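Local coordinates for lovastatin nonaketide synthase, polyketide synthase component (PDB 7CPX), which builds the nonaketide backbone of the cholesterol-lowering drug lovastatin, as an iterative, multidomain polyketide synthase that works as a homodimer with the partner protein LovC, at residues Ser558-Thr564 against Leu842-Val848; Thr564-Trp570 against Gly849-Leu854; Ala651-His655 against Val826-Val832; Val795-Ser799 against Arg834-His839; Ala872-Cys876 against Ala890-Leu894. The protein carries 2 engineered substitutions. All coordinates share one frame. Numbering follows the deposited sequence.

Overall arrangement
All five contacts lie in the acyl transferase (MAT) part of the protein and four of them involve its parallel sheet. Running from the N terminus, strand 558-563 waits almost 280 residues for strand 844-848 (interaction 1). The loops leaving these two strands then meet in interaction 2, which shares Thr564 with interaction 1 and crosses it along the chain. Within that long loop, segment 651-655 meets the start of helix 828-838 (interaction 3), and edge segment 795-799 meets the end of the same helix (interaction 4); these two contacts cross each other. Interaction 5 follows in series, closing a short loop that brings helix 883-898 against strand 872-875 at the other sheet edge.

Interaction 1 of 5, residues Ser558-Thr564 against Leu842-Val848; sequences SVLGIFT and LDIGIEV
Two neighbouring parallel strands form the middle of the five-stranded sheet in the transacylase core: 558-563, its central strand, and 844-848. The short axes approach to 4.2 Å and cross at -30°. Val559 pairs with Ile844, Leu560 with Gly845, and so on to Phe563 with Val848. Hydrogen bonds run from Ile844 N to Ser558 O (3.0 Å), Leu560 N to Ile844 O, Ile846 N to Leu560 O and Ile562 N to Ile846 O (each 2.9 Å); Val848 N to Ile562 O (2.8 Å, weak) and Thr564 N to Val848 O (3.2 Å) end the ladder. On one face, Val559 (chi1 p) pushes CG2 between Ile844 CG2 (3.6 Å) and Ile846 CG1 (3.4 Å), while the Phe563 ring (chi1 m) folds back over Gly561, filling space that a side chain there would need. Val848 lies over this ring, and helix 624-644 covers Phe563 and Val848. The opposite face carries Leu560 and Ile562, packed under helix 828-838. There Gly845 leaves a hollow for the tip of Ile562, and Glu847 extends its carboxylate to Leu854 N. At the opening end, Leu842 (chi1 t) curls inward until its CD2 lies 3.4 Å from Leu560 CB.

Interaction 2 of 5, residues Thr564-Trp570 against Gly849-Leu854; sequences TGQGAQW and GCHPAL
Neither loop is regular, so polar groups are met one by one. Thr564 (chi1 p) directs OG1 to Cys850 N, which donates to it at 2.9 Å, nearly linear; the same hydroxyl gives a weak bond to Val848 O. A CB on Gly849 (phi 108°, psi -127°) would collide with this hydroxyl. An inverse gamma turn centred on Cys850 links His851 N to Gly849 O (3.1 Å). His851 O accepts Trp570 NE1 at 2.9 Å. Gly565-Ala568 forms a type II turn; just after it, Gln569 folds back, its OE1 taking a weak bond from Gly567 N (2.8 Å) while its NE2 donates to Val621 O. Ala568 CB meets Ala853 CB at 3.3 Å, Cys850 SG sits obliquely 4.9 Å from the centroid of the Trp570 five-membered ring, and Pro852, after a cis peptide, brings CD to 4.0 Å from Trp570 CZ2. Gln566 O accepts His655 NE2, holding this loop beside the putative nucleophile elbow. The sequence of 565-569, GQGAQ, matches the GQGxQ loop of malonyl/acyl transferases.

Interaction 3 of 5, residues Ala651-His655 against Val826-Val832; sequences AVVGH and VLFSHAV
Gly654 and His655 open a GHSSG sequence that fits the nucleophile elbow of acyltransferases, and the chain leading into it, from strand 648-652, rests on the first turns of helix 828-838. Three residues carry the contact. Val652, the last of the strand (phi -132°, psi 132°, chi1 t), points at the helix and places CG1 among Ala831 CB (3.5 Å), Val832 CG2 (3.9 Å) and Phe828 CE1 (4.0 Å), a small apolar cluster formed by one turn of the helix. Phe828 (chi1 t, chi2 80°) leaves the helix start sideways, but its ring swings toward the strand; there Val653 O, hydrogen-bonded to Ser800, lies near the ring plane at the edge, and Ile562 of the neighbouring strand also packs on the ring. Val826 (chi1 t), just ahead of the N-cap residue Leu827, reaches the turn beyond, with CG2 3.9 Å from His655 CB. Gly654 supplies only backbone here, at phi -100° and psi -121°. The two segments share no hydrogen bond; only van der Waals contact between them sets the helix start against the chain entering the putative elbow. At the His655 end of the contact, Val826 CG1 lies 3.2 Å from Gly654 O.

Interaction 4 of 5, residues Val795-Ser799 against Arg834-His839; sequences VPWYS and RAVVTH
In this parallel sheet, a beta-alpha-beta connection that includes helix 828-838 leaves edge strand 797-798, passes over two intervening strands and enters strand 844-848; this contact sets the end of that helix against the edge strand. Pro796 comes first: its CA-to-CB bond points toward the helix, and Pro796 CB lies 3.5 Å from His839 NE2. Trp797 turns to the other face of the sheet, packing on helix 657-665. Tyr798 (phi -128°, psi 122°; chi1 m, chi2 85°) then lays its ring along the helix and dominates the interface. Ala835 CA stands 4.0 Å from the centroid of the Tyr798 ring in a CH-pi contact over its face, with Ala835 CB 3.7 Å from Tyr798 CD1. Arg834 CB approaches Tyr798 CD2 at 4.0 Å, and the ring edge at CE2 lies over the face of the Arg834 guanidinium, which is itself held by Gln807 and a salt bridge to Glu804. At the ring's tip, His839 (chi1 m) donates a weak hydrogen bond from NE2 to Tyr798 OH at 2.6 Å.

Interaction 5 of 5, residues Ala872-Cys876 against Ala890-Leu894; sequences AYTGC and ALAYL
Strand 872-875, the outermost on its side of the sheet, runs almost antiparallel to helix 883-898, with the short axes at 162° and 7.9 Å at closest approach. Tyr893 (chi1 t, chi2 -68°) lays its ring against the strand: Ala872 CB meets CE1 of Tyr893 at the ring edge (3.7 Å), while Tyr873 O sits over the face, 3.3 Å from Tyr893 CZ. The Tyr893 ring also makes a cation-pi contact with Arg897. Thr874 (chi1 m) turns its methyl to the helix, CG2 lying 3.7 Å from Ala890 CB. One turn before Tyr893, Ala890 is small enough to let Gly875 and Cys876 close in, its CB reaching Cys876 CB at 3.7 Å and Gly875 O at 3.4 Å. Tyr873 (chi1 t) points the other way, its OH weakly hydrogen-bonded to Glu847 and probably bonded to Leu854 O. A helix following the edge strand thus packs back on one face of the parallel sheet, as in alpha/beta acyltransferase domains. Without hydrogen bonds between the segments, methyls and ring-facing oxygens depend on close fit.

Interaction 1 of 5, residues Ser558-Thr564 against Leu842-Val848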
# COMPACT_ATOMS: atom_id res chain seq x y z
N SER A 558 -36.41 26.18 52.14
CA SER A 558 -37.20 27.28 52.67
C SER A 558 -38.64 27.19 52.17
O SER A 558 -38.90 27.32 50.97
CB SER A 558 -36.58 28.62 52.29
OG SER A 558 -36.33 28.68 50.90
N VAL A 559 -39.57 26.97 53.10
CA VAL A 559 -40.99 26.84 52.78
C VAL A 559 -41.78 27.85 53.60
O VAL A 559 -41.40 28.22 54.71
CB VAL A 559 -41.51 25.41 53.05
CG1 VAL A 559 -41.58 25.14 54.54
CG2 VAL A 559 -42.88 25.22 52.41
N LEU A 560 -42.89 28.29 53.02
CA LEU A 560 -43.85 29.18 53.68
C LEU A 560 -45.09 28.37 54.03
O LEU A 560 -45.73 27.80 53.15
CB LEU A 560 -44.21 30.36 52.78
CG LEU A 560 -45.43 31.19 53.20
CD1 LEU A 560 -45.27 31.72 54.61
CD2 LEU A 560 -45.65 32.33 52.22
N GLY A 561 -45.42 28.32 55.32
CA GLY A 561 -46.56 27.56 55.78
C GLY A 561 -47.85 28.35 55.73
O GLY A 561 -48.10 29.20 56.59
N ILE A 562 -48.68 28.08 54.72
CA ILE A 562 -49.99 28.72 54.58
C ILE A 562 -51.02 27.78 55.18
O ILE A 562 -51.20 26.66 54.70
CB ILE A 562 -50.30 29.02 53.10
CG1 ILE A 562 -49.29 30.03 52.56
CG2 ILE A 562 -51.72 29.51 52.95
CD1 ILE A 562 -48.32 29.45 51.56
N PHE A 563 -51.72 28.24 56.22
CA PHE A 563 -52.54 27.37 57.04
C PHE A 563 -54.01 27.54 56.68
O PHE A 563 -54.54 28.65 56.70
CB PHE A 563 -52.29 27.67 58.52
CG PHE A 563 -50.96 27.18 59.00
CD1 PHE A 563 -49.80 27.83 58.63
CD2 PHE A 563 -50.87 26.06 59.82
CE1 PHE A 563 -48.57 27.38 59.06
CE2 PHE A 563 -49.64 25.61 60.26
CZ PHE A 563 -48.49 26.27 59.88
N THR A 564 -54.66 26.43 56.34
CA THR A 564 -56.06 26.45 55.93
C THR A 564 -56.97 26.63 57.15
O THR A 564 -56.63 26.25 58.27
CB THR A 564 -56.42 25.16 55.20
OG1 THR A 564 -56.20 24.04 56.07
CG2 THR A 564 -55.58 25.00 53.95
N LEU A 842 -37.29 33.10 49.89
CA LEU A 842 -38.20 31.97 50.02
C LEU A 842 -38.23 31.17 48.73
O LEU A 842 -38.17 31.73 47.63
CB LEU A 842 -39.60 32.46 50.38
CG LEU A 842 -40.68 31.38 50.49
CD1 LEU A 842 -40.37 30.42 51.63
CD2 LEU A 842 -42.05 32.02 50.68
N ASP A 843 -38.34 29.85 48.86
CA ASP A 843 -38.30 28.95 47.72
C ASP A 843 -39.66 28.32 47.42
O ASP A 843 -40.10 28.35 46.26
CB ASP A 843 -37.27 27.84 47.97
CG ASP A 843 -35.86 28.38 48.11
OD1 ASP A 843 -35.49 29.29 47.34
OD2 ASP A 843 -35.13 27.90 49.00
N ILE A 844 -40.34 27.76 48.42
CA ILE A 844 -41.58 27.03 48.19
C ILE A 844 -42.61 27.45 49.23
O ILE A 844 -42.30 28.10 50.22
CB ILE A 844 -41.34 25.50 48.23
CG1 ILE A 844 -42.63 24.73 47.95
CG2 ILE A 844 -40.73 25.08 49.56
CD1 ILE A 844 -42.41 23.28 47.57
N GLY A 845 -43.86 27.11 48.96
CA GLY A 845 -44.93 27.28 49.93
C GLY A 845 -45.79 26.05 50.00
O GLY A 845 -46.07 25.41 48.98
N ILE A 846 -46.20 25.70 51.22
CA ILE A 846 -47.01 24.52 51.48
C ILE A 846 -48.31 24.96 52.13
O ILE A 846 -48.29 25.66 53.15
CB ILE A 846 -46.28 23.50 52.36
CG1 ILE A 846 -45.16 22.82 51.58
CG2 ILE A 846 -47.25 22.46 52.90
CD1 ILE A 846 -44.18 22.06 52.44
N GLU A 847 -49.43 24.54 51.54
CA GLU A 847 -50.75 24.77 52.12
C GLU A 847 -51.01 23.67 53.14
O GLU A 847 -51.61 22.63 52.85
CB GLU A 847 -51.83 24.78 51.04
CG GLU A 847 -53.23 25.02 51.57
CD GLU A 847 -54.25 25.23 50.46
OE1 GLU A 847 -53.83 25.43 49.30
OE2 GLU A 847 -55.46 25.21 50.75
N VAL A 848 -50.54 23.91 54.37
CA VAL A 848 -50.73 22.94 55.44
C VAL A 848 -52.22 22.78 55.70
O VAL A 848 -52.93 23.75 55.99
CB VAL A 848 -50.00 23.39 56.71
CG1 VAL A 848 -50.08 22.31 57.78
CG2 VAL A 848 -48.55 23.74 56.40

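Interaction 2 of 5, residues Thr564-Trp570 against Gly849-Leu854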
# COMPACT_ATOMS: atom_id res chain seq x y z
N THR A 564 -54.66 26.43 56.34
CA THR A 564 -56.06 26.45 55.93
C THR A 564 -56.97 26.63 57.15
O THR A 564 -56.63 26.25 58.27
CB THR A 564 -56.42 25.16 55.20
OG1 THR A 564 -56.20 24.04 56.07
CG2 THR A 564 -55.58 25.00 53.95
N GLY A 565 -58.14 27.21 56.90
CA GLY A 565 -59.06 27.53 57.97
C GLY A 565 -60.40 26.83 57.87
O GLY A 565 -60.58 25.93 57.04
N GLN A 566 -61.34 27.23 58.71
CA GLN A 566 -62.67 26.64 58.70
C GLN A 566 -63.38 26.94 57.38
O GLN A 566 -63.13 27.96 56.74
CB GLN A 566 -63.50 27.15 59.87
CG GLN A 566 -64.89 26.54 59.97
CD GLN A 566 -65.65 27.00 61.20
OE1 GLN A 566 -65.12 27.74 62.03
NE2 GLN A 566 -66.90 26.57 61.32
N GLY A 567 -64.26 26.03 56.98
CA GLY A 567 -64.92 26.10 55.70
C GLY A 567 -64.20 25.36 54.59
O GLY A 567 -64.80 25.09 53.55
N ALA A 568 -62.92 25.02 54.80
CA ALA A 568 -62.16 24.22 53.85
C ALA A 568 -61.95 22.79 54.32
O ALA A 568 -61.48 21.96 53.53
CB ALA A 568 -60.79 24.87 53.60
N GLN A 569 -62.29 22.47 55.57
CA GLN A 569 -62.08 21.12 56.08
C GLN A 569 -62.92 20.13 55.29
O GLN A 569 -64.10 20.36 55.02
CB GLN A 569 -62.43 21.06 57.57
CG GLN A 569 -63.92 21.02 57.90
CD GLN A 569 -64.66 22.26 57.42
OE1 GLN A 569 -64.06 23.21 56.92
NE2 GLN A 569 -65.98 22.24 57.57
N TRP A 570 -62.30 19.02 54.91
CA TRP A 570 -62.95 17.96 54.15
C TRP A 570 -63.37 16.83 55.07
O TRP A 570 -62.81 16.65 56.16
CB TRP A 570 -62.00 17.43 53.07
CG TRP A 570 -61.27 18.51 52.33
CD1 TRP A 570 -59.92 18.64 52.19
CD2 TRP A 570 -61.86 19.62 51.63
NE1 TRP A 570 -59.63 19.76 51.44
CE2 TRP A 570 -60.80 20.37 51.09
CE3 TRP A 570 -63.17 20.04 51.41
CZ2 TRP A 570 -61.01 21.53 50.34
CZ3 TRP A 570 -63.38 21.19 50.66
CH2 TRP A 570 -62.31 21.92 50.14
N GLY A 849 -52.71 21.55 55.58
CA GLY A 849 -54.10 21.25 55.87
C GLY A 849 -54.89 20.97 54.60
O GLY A 849 -54.50 20.15 53.78
N CYS A 850 -56.01 21.68 54.45
CA CYS A 850 -57.04 21.31 53.48
C CYS A 850 -56.83 22.04 52.16
O CYS A 850 -57.44 23.07 51.85
CB CYS A 850 -58.42 21.58 54.07
SG CYS A 850 -58.55 21.07 55.79
N HIS A 851 -55.92 21.48 51.36
CA HIS A 851 -55.75 21.90 49.98
C HIS A 851 -57.02 21.57 49.19
O HIS A 851 -57.70 20.59 49.50
CB HIS A 851 -54.54 21.19 49.38
CG HIS A 851 -54.05 21.77 48.09
ND1 HIS A 851 -54.30 21.18 46.87
CD2 HIS A 851 -53.31 22.87 47.83
CE1 HIS A 851 -53.74 21.89 45.91
NE2 HIS A 851 -53.14 22.93 46.47
N PRO A 852 -57.37 22.36 48.16
CA PRO A 852 -56.80 23.58 47.58
C PRO A 852 -57.52 24.87 47.96
O PRO A 852 -57.78 25.70 47.08
CB PRO A 852 -56.94 23.32 46.09
CG PRO A 852 -58.26 22.62 46.00
CD PRO A 852 -58.43 21.83 47.29
N ALA A 853 -57.85 25.05 49.24
CA ALA A 853 -58.63 26.21 49.63
C ALA A 853 -57.88 27.51 49.38
O ALA A 853 -58.46 28.48 48.88
CB ALA A 853 -59.02 26.10 51.11
N LEU A 854 -56.59 27.54 49.70
CA LEU A 854 -55.80 28.77 49.66
C LEU A 854 -54.78 28.79 48.53
O LEU A 854 -53.92 29.68 48.50
CB LEU A 854 -55.08 28.97 51.00
CG LEU A 854 -55.97 29.17 52.22
CD1 LEU A 854 -55.16 29.05 53.50
CD2 LEU A 854 -56.68 30.52 52.16

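Interaction 3 of 5, residues Ala651-His655 against Val826-Val832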
# COMPACT_ATOMS: atom_id res chain seq x y z
N ALA A 651 -43.88 31.19 58.44
CA ALA A 651 -45.27 30.98 58.80
C ALA A 651 -46.12 32.21 58.52
O ALA A 651 -45.74 33.33 58.86
CB ALA A 651 -45.39 30.60 60.28
N VAL A 652 -47.27 31.97 57.90
CA VAL A 652 -48.32 32.97 57.73
C VAL A 652 -49.64 32.32 58.13
O VAL A 652 -49.94 31.20 57.69
CB VAL A 652 -48.40 33.51 56.29
CG1 VAL A 652 -49.73 34.21 56.06
CG2 VAL A 652 -47.25 34.46 56.02
N VAL A 653 -50.41 33.00 58.97
CA VAL A 653 -51.64 32.43 59.50
C VAL A 653 -52.75 32.55 58.47
O VAL A 653 -52.73 33.42 57.59
CB VAL A 653 -52.04 33.11 60.82
CG1 VAL A 653 -50.86 33.21 61.79
CG2 VAL A 653 -52.65 34.48 60.56
N GLY A 654 -53.74 31.66 58.58
CA GLY A 654 -54.92 31.73 57.75
C GLY A 654 -56.08 32.36 58.50
O GLY A 654 -55.98 33.50 58.97
N HIS A 655 -57.18 31.62 58.62
CA HIS A 655 -58.34 32.07 59.37
C HIS A 655 -58.86 30.93 60.24
O HIS A 655 -58.77 29.76 59.86
CB HIS A 655 -59.46 32.56 58.44
CG HIS A 655 -59.96 31.52 57.49
ND1 HIS A 655 -59.37 31.28 56.26
CD2 HIS A 655 -61.00 30.66 57.58
CE1 HIS A 655 -60.02 30.31 55.65
NE2 HIS A 655 -61.01 29.92 56.42
N VAL A 826 -59.50 39.08 58.36
CA VAL A 826 -58.22 38.44 58.10
C VAL A 826 -57.62 39.05 56.84
O VAL A 826 -58.21 38.96 55.76
CB VAL A 826 -58.37 36.92 57.96
CG1 VAL A 826 -57.01 36.26 57.80
CG2 VAL A 826 -59.11 36.34 59.15
N LEU A 827 -56.46 39.68 56.99
CA LEU A 827 -55.70 40.19 55.85
C LEU A 827 -54.62 39.18 55.44
O LEU A 827 -53.42 39.42 55.55
CB LEU A 827 -55.09 41.55 56.18
CG LEU A 827 -56.06 42.73 56.22
CD1 LEU A 827 -57.01 42.62 57.40
CD2 LEU A 827 -55.30 44.05 56.26
N PHE A 828 -55.09 38.03 54.96
CA PHE A 828 -54.18 36.96 54.57
C PHE A 828 -53.23 37.42 53.48
O PHE A 828 -52.04 37.08 53.48
CB PHE A 828 -54.98 35.74 54.11
CG PHE A 828 -54.13 34.65 53.52
CD1 PHE A 828 -53.45 33.77 54.34
CD2 PHE A 828 -54.03 34.50 52.15
CE1 PHE A 828 -52.67 32.77 53.80
CE2 PHE A 828 -53.26 33.50 51.61
CZ PHE A 828 -52.58 32.63 52.43
N SER A 829 -53.73 38.21 52.52
CA SER A 829 -52.88 38.71 51.45
C SER A 829 -51.75 39.58 52.01
O SER A 829 -50.60 39.47 51.57
CB SER A 829 -53.71 39.51 50.45
OG SER A 829 -52.93 39.92 49.35
N HIS A 830 -52.07 40.44 52.98
CA HIS A 830 -51.04 41.30 53.55
C HIS A 830 -49.98 40.49 54.29
O HIS A 830 -48.79 40.78 54.20
CB HIS A 830 -51.68 42.33 54.49
CG HIS A 830 -50.74 43.41 54.94
ND1 HIS A 830 -49.92 44.09 54.06
CD2 HIS A 830 -50.50 43.93 56.16
CE1 HIS A 830 -49.22 44.98 54.73
NE2 HIS A 830 -49.55 44.90 56.00
N ALA A 831 -50.41 39.47 55.04
CA ALA A 831 -49.45 38.62 55.74
C ALA A 831 -48.56 37.87 54.77
O ALA A 831 -47.35 37.74 54.99
CB ALA A 831 -50.18 37.65 56.66
N VAL A 832 -49.14 37.36 53.68
CA VAL A 832 -48.33 36.68 52.67
C VAL A 832 -47.34 37.65 52.05
O VAL A 832 -46.17 37.31 51.83
CB VAL A 832 -49.24 36.04 51.60
CG1 VAL A 832 -48.41 35.49 50.45
CG2 VAL A 832 -50.10 34.95 52.21

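Interaction 4 of 5, residues Val795-Ser799 against Arg834-His839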
# COMPACT_ATOMS: atom_id res chain seq x y z
N VAL A 795 -39.65 30.30 64.44
CA VAL A 795 -39.97 30.37 63.02
C VAL A 795 -40.43 31.78 62.68
O VAL A 795 -41.30 32.33 63.37
CB VAL A 795 -41.05 29.34 62.65
CG1 VAL A 795 -41.56 29.60 61.24
CG2 VAL A 795 -40.51 27.93 62.78
N PRO A 796 -39.89 32.41 61.62
CA PRO A 796 -40.47 33.68 61.17
C PRO A 796 -41.97 33.55 60.93
O PRO A 796 -42.39 32.83 60.02
CB PRO A 796 -39.71 33.98 59.87
CG PRO A 796 -38.40 33.29 60.05
CD PRO A 796 -38.70 32.04 60.84
N TRP A 797 -42.77 34.23 61.74
CA TRP A 797 -44.21 34.05 61.76
C TRP A 797 -44.89 35.40 61.64
O TRP A 797 -44.52 36.36 62.31
CB TRP A 797 -44.63 33.34 63.05
CG TRP A 797 -46.11 33.24 63.25
CD1 TRP A 797 -46.94 32.27 62.77
CD2 TRP A 797 -46.93 34.13 64.01
NE1 TRP A 797 -48.23 32.51 63.17
CE2 TRP A 797 -48.25 33.65 63.93
CE3 TRP A 797 -46.68 35.30 64.74
CZ2 TRP A 797 -49.32 34.29 64.56
CZ3 TRP A 797 -47.74 35.93 65.36
CH2 TRP A 797 -49.04 35.43 65.26
N TYR A 798 -45.91 35.46 60.78
CA TYR A 798 -46.61 36.70 60.48
C TYR A 798 -48.10 36.48 60.65
O TYR A 798 -48.68 35.61 60.00
CB TYR A 798 -46.31 37.18 59.06
CG TYR A 798 -44.84 37.44 58.81
CD1 TYR A 798 -43.99 36.41 58.44
CD2 TYR A 798 -44.30 38.71 58.95
CE1 TYR A 798 -42.64 36.64 58.21
CE2 TYR A 798 -42.96 38.95 58.72
CZ TYR A 798 -42.14 37.91 58.35
OH TYR A 798 -40.80 38.15 58.12
N SER A 799 -48.72 37.27 61.53
CA SER A 799 -50.16 37.22 61.70
C SER A 799 -50.87 37.90 60.52
O SER A 799 -50.31 38.76 59.84
CB SER A 799 -50.57 37.90 63.01
OG SER A 799 -51.98 37.98 63.12
N ARG A 834 -46.03 40.31 53.44
CA ARG A 834 -44.98 40.55 54.42
C ARG A 834 -43.99 39.39 54.46
O ARG A 834 -42.77 39.59 54.43
CB ARG A 834 -45.60 40.78 55.79
CG ARG A 834 -46.18 42.17 55.99
CD ARG A 834 -45.13 43.13 56.51
NE ARG A 834 -44.77 42.84 57.89
CZ ARG A 834 -43.69 43.31 58.50
NH1 ARG A 834 -42.82 44.09 57.88
NH2 ARG A 834 -43.47 42.98 59.77
N ALA A 835 -44.51 38.17 54.52
CA ALA A 835 -43.63 37.00 54.64
C ALA A 835 -42.74 36.85 53.42
O ALA A 835 -41.55 36.53 53.55
CB ALA A 835 -44.47 35.74 54.85
N VAL A 836 -43.28 37.08 52.22
CA VAL A 836 -42.50 36.85 51.01
C VAL A 836 -41.62 38.04 50.65
O VAL A 836 -40.67 37.87 49.88
CB VAL A 836 -43.42 36.51 49.82
CG1 VAL A 836 -44.27 35.30 50.14
CG2 VAL A 836 -44.28 37.71 49.45
N VAL A 837 -41.90 39.23 51.17
CA VAL A 837 -41.06 40.39 50.88
C VAL A 837 -39.93 40.51 51.90
O VAL A 837 -38.82 40.92 51.55
CB VAL A 837 -41.92 41.67 50.84
CG1 VAL A 837 -42.40 42.05 52.23
CG2 VAL A 837 -41.14 42.81 50.19
N THR A 838 -40.19 40.15 53.16
CA THR A 838 -39.13 40.15 54.16
C THR A 838 -38.20 38.95 54.02
O THR A 838 -37.13 38.94 54.63
CB THR A 838 -39.73 40.17 55.56
OG1 THR A 838 -40.57 39.02 55.74
CG2 THR A 838 -40.54 41.44 55.78
N HIS A 839 -38.59 37.94 53.24
CA HIS A 839 -37.82 36.72 53.03
C HIS A 839 -37.77 36.37 51.55
O HIS A 839 -38.06 35.24 51.14
CB HIS A 839 -38.40 35.57 53.85
CG HIS A 839 -38.52 35.88 55.31
ND1 HIS A 839 -37.42 36.03 56.13
CD2 HIS A 839 -39.60 36.06 56.10
CE1 HIS A 839 -37.82 36.29 57.36
NE2 HIS A 839 -39.14 36.32 57.37

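Interaction 5 of 5, residues Ala872-Cys876 against Ala890-Leu894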
# COMPACT_ATOMS: atom_id res chain seq x y z
N ALA A 872 -42.89 27.89 44.00
CA ALA A 872 -43.56 26.59 44.00
C ALA A 872 -44.62 26.55 45.09
O ALA A 872 -44.48 27.15 46.16
CB ALA A 872 -42.54 25.48 44.22
N TYR A 873 -45.70 25.81 44.81
CA TYR A 873 -46.80 25.64 45.75
C TYR A 873 -47.12 24.15 45.86
O TYR A 873 -47.07 23.42 44.87
CB TYR A 873 -48.04 26.41 45.31
CG TYR A 873 -48.96 26.77 46.44
CD1 TYR A 873 -48.87 28.00 47.07
CD2 TYR A 873 -49.93 25.88 46.88
CE1 TYR A 873 -49.72 28.34 48.11
CE2 TYR A 873 -50.78 26.21 47.92
CZ TYR A 873 -50.67 27.44 48.53
OH TYR A 873 -51.51 27.78 49.56
N THR A 874 -47.45 23.71 47.08
CA THR A 874 -47.65 22.29 47.34
C THR A 874 -48.76 22.09 48.35
O THR A 874 -48.76 22.72 49.41
CB THR A 874 -46.36 21.64 47.85
OG1 THR A 874 -45.34 21.74 46.85
CG2 THR A 874 -46.59 20.19 48.20
N GLY A 875 -49.69 21.19 48.04
CA GLY A 875 -50.71 20.75 48.97
C GLY A 875 -50.34 19.42 49.60
O GLY A 875 -49.67 18.60 48.99
N CYS A 876 -50.78 19.22 50.85
CA CYS A 876 -50.45 18.02 51.60
C CYS A 876 -51.66 17.23 52.07
O CYS A 876 -51.48 16.10 52.55
CB CYS A 876 -49.59 18.38 52.82
SG CYS A 876 -50.37 19.53 53.97
N ALA A 890 -46.99 15.66 48.77
CA ALA A 890 -46.35 16.89 49.21
C ALA A 890 -44.84 16.71 49.29
O ALA A 890 -44.06 17.53 48.78
CB ALA A 890 -46.91 17.33 50.56
N LEU A 891 -44.40 15.61 49.91
CA LEU A 891 -42.97 15.33 49.98
C LEU A 891 -42.39 15.10 48.60
O LEU A 891 -41.24 15.47 48.32
CB LEU A 891 -42.71 14.12 50.88
CG LEU A 891 -42.95 14.30 52.38
CD1 LEU A 891 -42.61 13.02 53.12
CD2 LEU A 891 -42.15 15.47 52.93
N ALA A 892 -43.17 14.48 47.71
CA ALA A 892 -42.72 14.25 46.34
C ALA A 892 -42.49 15.56 45.61
O ALA A 892 -41.49 15.71 44.89
CB ALA A 892 -43.75 13.40 45.60
N TYR A 893 -43.40 16.51 45.76
CA TYR A 893 -43.22 17.83 45.16
C TYR A 893 -41.99 18.51 45.74
O TYR A 893 -41.17 19.07 44.99
CB TYR A 893 -44.47 18.68 45.39
CG TYR A 893 -44.58 19.88 44.48
CD1 TYR A 893 -43.70 20.95 44.60
CD2 TYR A 893 -45.58 19.96 43.52
CE1 TYR A 893 -43.80 22.05 43.78
CE2 TYR A 893 -45.69 21.06 42.70
CZ TYR A 893 -44.80 22.10 42.83
OH TYR A 893 -44.90 23.20 42.01
N LEU A 894 -41.83 18.45 47.06
CA LEU A 894 -40.65 19.04 47.69
C LEU A 894 -39.37 18.46 47.11
O LEU A 894 -38.42 19.19 46.81
CB LEU A 894 -40.70 18.82 49.20
CG LEU A 894 -41.58 19.78 50.00
CD1 LEU A 894 -41.92 19.18 51.35
CD2 LEU A 894 -40.88 21.11 50.17